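Local coordinates for protein actibind (Aspergillus niger, PDB 3D3Z) that cleaves RNA as a T2-family ribonuclease, probably base non-specific with a preference for adenylic acid, at residues L30-F35 / W48-L53. Numbering follows the deposited sequence.
Sequences LLQTQF and WTIHGL. With D3Z (1-(5-deoxy-beta-L-xylofuranosyl)pyrimidine-2,4(1H,3H)-dione), chain E.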
# COMPACT_ATOMS: atom_id res chain seq x y z
N LEU A 30 -2.34 -1.22 9.08
CA LEU A 30 -2.09 -1.61 7.70
C LEU A 30 -1.78 -0.36 6.89
O LEU A 30 -2.60 0.51 6.80
CB LEU A 30 -3.31 -2.33 7.08
CG LEU A 30 -3.51 -3.82 7.36
CD1 LEU A 30 -2.50 -4.62 6.54
CD2 LEU A 30 -3.38 -4.17 8.75
N LEU A 31 -0.61 -0.35 6.26
CA LEU A 31 -0.12 0.80 5.51
C LEU A 31 -0.20 0.53 4.03
O LEU A 31 0.48 -0.35 3.54
CB LEU A 31 1.34 1.12 5.89
CG LEU A 31 1.64 1.70 7.27
CD1 LEU A 31 1.19 0.82 8.50
CD2 LEU A 31 3.13 1.95 7.32
N GLN A 32 -1.03 1.30 3.34
CA GLN A 32 -1.02 1.32 1.88
C GLN A 32 -0.01 2.39 1.46
O GLN A 32 -0.20 3.58 1.67
CB GLN A 32 -2.38 1.58 1.27
CG GLN A 32 -2.55 1.06 -0.19
CD GLN A 32 -1.73 1.82 -1.23
OE1 GLN A 32 -2.04 2.96 -1.60
NE2 GLN A 32 -0.74 1.11 -1.84
N THR A 33 1.09 1.93 0.85
CA THR A 33 2.23 2.82 0.55
C THR A 33 2.33 3.07 -0.96
O THR A 33 1.99 2.19 -1.77
CB THR A 33 3.53 2.25 1.10
OG1 THR A 33 3.79 0.99 0.49
CG2 THR A 33 3.39 2.07 2.59
N GLN A 34 2.76 4.28 -1.32
CA GLN A 34 2.85 4.70 -2.70
C GLN A 34 4.17 5.41 -3.05
O GLN A 34 4.84 5.97 -2.19
CB GLN A 34 1.67 5.63 -2.99
CG GLN A 34 0.32 5.03 -2.74
CD GLN A 34 -0.82 5.97 -3.07
OE1 GLN A 34 -0.61 7.02 -3.72
NE2 GLN A 34 -2.04 5.55 -2.74
N PHE A 35 4.52 5.42 -4.34
CA PHE A 35 5.69 6.12 -4.84
C PHE A 35 5.33 7.20 -5.84
O PHE A 35 4.40 7.03 -6.58
CB PHE A 35 6.51 5.15 -5.68
CG PHE A 35 7.37 4.26 -4.88
CD1 PHE A 35 8.15 4.76 -3.87
CD2 PHE A 35 7.47 2.90 -5.20
CE1 PHE A 35 8.99 3.94 -3.18
CE2 PHE A 35 8.31 2.09 -4.49
CZ PHE A 35 9.06 2.61 -3.49
N TRP A 48 0.42 8.57 -9.07
CA TRP A 48 1.36 7.87 -8.23
C TRP A 48 1.20 6.39 -8.54
O TRP A 48 0.24 5.99 -9.25
CB TRP A 48 1.07 8.17 -6.76
CG TRP A 48 1.43 9.59 -6.33
CD1 TRP A 48 0.95 10.77 -6.84
CD2 TRP A 48 2.34 9.95 -5.28
NE1 TRP A 48 1.54 11.85 -6.18
CE2 TRP A 48 2.38 11.37 -5.21
CE3 TRP A 48 3.14 9.21 -4.42
CZ2 TRP A 48 3.21 12.04 -4.31
CZ3 TRP A 48 3.96 9.89 -3.51
CH2 TRP A 48 3.99 11.28 -3.47
N THR A 49 2.14 5.60 -8.04
CA THR A 49 2.17 4.13 -8.18
C THR A 49 2.24 3.43 -6.81
O THR A 49 2.48 4.05 -5.78
CB THR A 49 3.35 3.72 -9.03
OG1 THR A 49 4.55 4.28 -8.53
CG2 THR A 49 3.14 4.21 -10.47
N ILE A 50 2.01 2.12 -6.82
CA ILE A 50 2.00 1.28 -5.66
C ILE A 50 3.41 0.91 -5.24
O ILE A 50 4.26 0.55 -6.05
CB ILE A 50 1.21 -0.11 -5.88
CG1 ILE A 50 -0.27 0.16 -6.29
CG2 ILE A 50 1.34 -1.01 -4.63
CD1 ILE A 50 -1.04 -1.04 -6.94
N HIS A 51 3.65 1.02 -3.96
CA HIS A 51 4.80 0.42 -3.32
C HIS A 51 4.37 -0.92 -2.69
O HIS A 51 4.94 -1.95 -2.96
CB HIS A 51 5.38 1.39 -2.27
CG HIS A 51 6.70 0.95 -1.68
ND1 HIS A 51 7.43 1.78 -0.85
CD2 HIS A 51 7.43 -0.18 -1.81
CE1 HIS A 51 8.54 1.16 -0.48
NE2 HIS A 51 8.58 -0.02 -1.07
N GLY A 52 3.37 -0.88 -1.83
CA GLY A 52 2.84 -2.07 -1.15
C GLY A 52 1.71 -1.89 -0.17
O GLY A 52 1.00 -0.88 -0.18
N LEU A 53 1.55 -2.91 0.67
CA LEU A 53 0.64 -2.96 1.79
C LEU A 53 1.38 -3.66 2.93
O LEU A 53 1.81 -4.79 2.76
CB LEU A 53 -0.65 -3.71 1.40
CG LEU A 53 -1.70 -3.85 2.53
CD1 LEU A 53 -2.32 -2.47 2.96
CD2 LEU A 53 -2.81 -4.85 2.05
N1 D3Z E . 12.05 -0.01 -5.35
C2 D3Z E . 11.77 -0.89 -6.42
N3 D3Z E . 10.90 -0.52 -7.35
C4 D3Z E . 10.26 0.65 -7.31
C5 D3Z E . 10.52 1.50 -6.27
C6 D3Z E . 11.43 1.16 -5.28
O2 D3Z E . 12.34 -2.00 -6.52
O4 D3Z E . 9.44 1.00 -8.18
C1' D3Z E . 12.98 -0.38 -4.32
C2' D3Z E . 13.00 -1.89 -4.31
O2' D3Z E . 14.28 -2.37 -4.78
C3' D3Z E . 12.64 -2.31 -2.89
C4' D3Z E . 12.45 -1.03 -2.10
O3' D3Z E . 11.43 -3.04 -2.88
O4' D3Z E . 12.51 0.06 -3.04
C5' D3Z E . 11.13 -1.09 -1.34
O HOH W 1 6.29 4.23 -0.26
O HOH W 2 5.44 6.59 -9.61
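The carbonyl O of G52 is gripped by two N-H donors that reach it from opposite faces of its plane: T33 N at 3.0 Å, nearly straight, and Q32 NE2, whose amide comes in more bent. Q32 can do this because its chain, CG anti to the backbone N (chi1 -157°), folds at chi2 and carries NE2 over to the neighbouring strand. Its other amide atom, OE1, takes a bond of 2.8 Å from Q34 NE2, so the rotation of the Q32 amide is fixed from both ends; Q34 in turn is tied to L150 and S152. At the far end, F35 and T49 form a hydrogen-bonded pair, with F35 N 2.8 Å from T49 O, and the indole of W48 lays its CE3 corner against the F35 backbone.

Between these pairs the register slips by one residue. T33 O receives H51 N at 3.0 Å and, more weakly, G52 N, so H51 and G52 both face T33. The slip turns H51 toward the neighbouring strand, and with CG anti to its backbone N (chi1 -172°) its imidazole lies in an offset stack on F35, planes 21° apart and F35 CZ over the centre of the H51 ring. A water in the imidazole plane joins H51 ND1 (2.8 Å) to Q34 O. The bound nucleoside analogue D3Z packs alongside both rings, pyrimidine obliquely against F35 and C5' at the edge of H51, with E111 close by. A classic beta bulge in the antiparallel sheet thus presents H51, a predicted active-site histidine, in the nucleoside-analogue pocket of an RNase T2 fold.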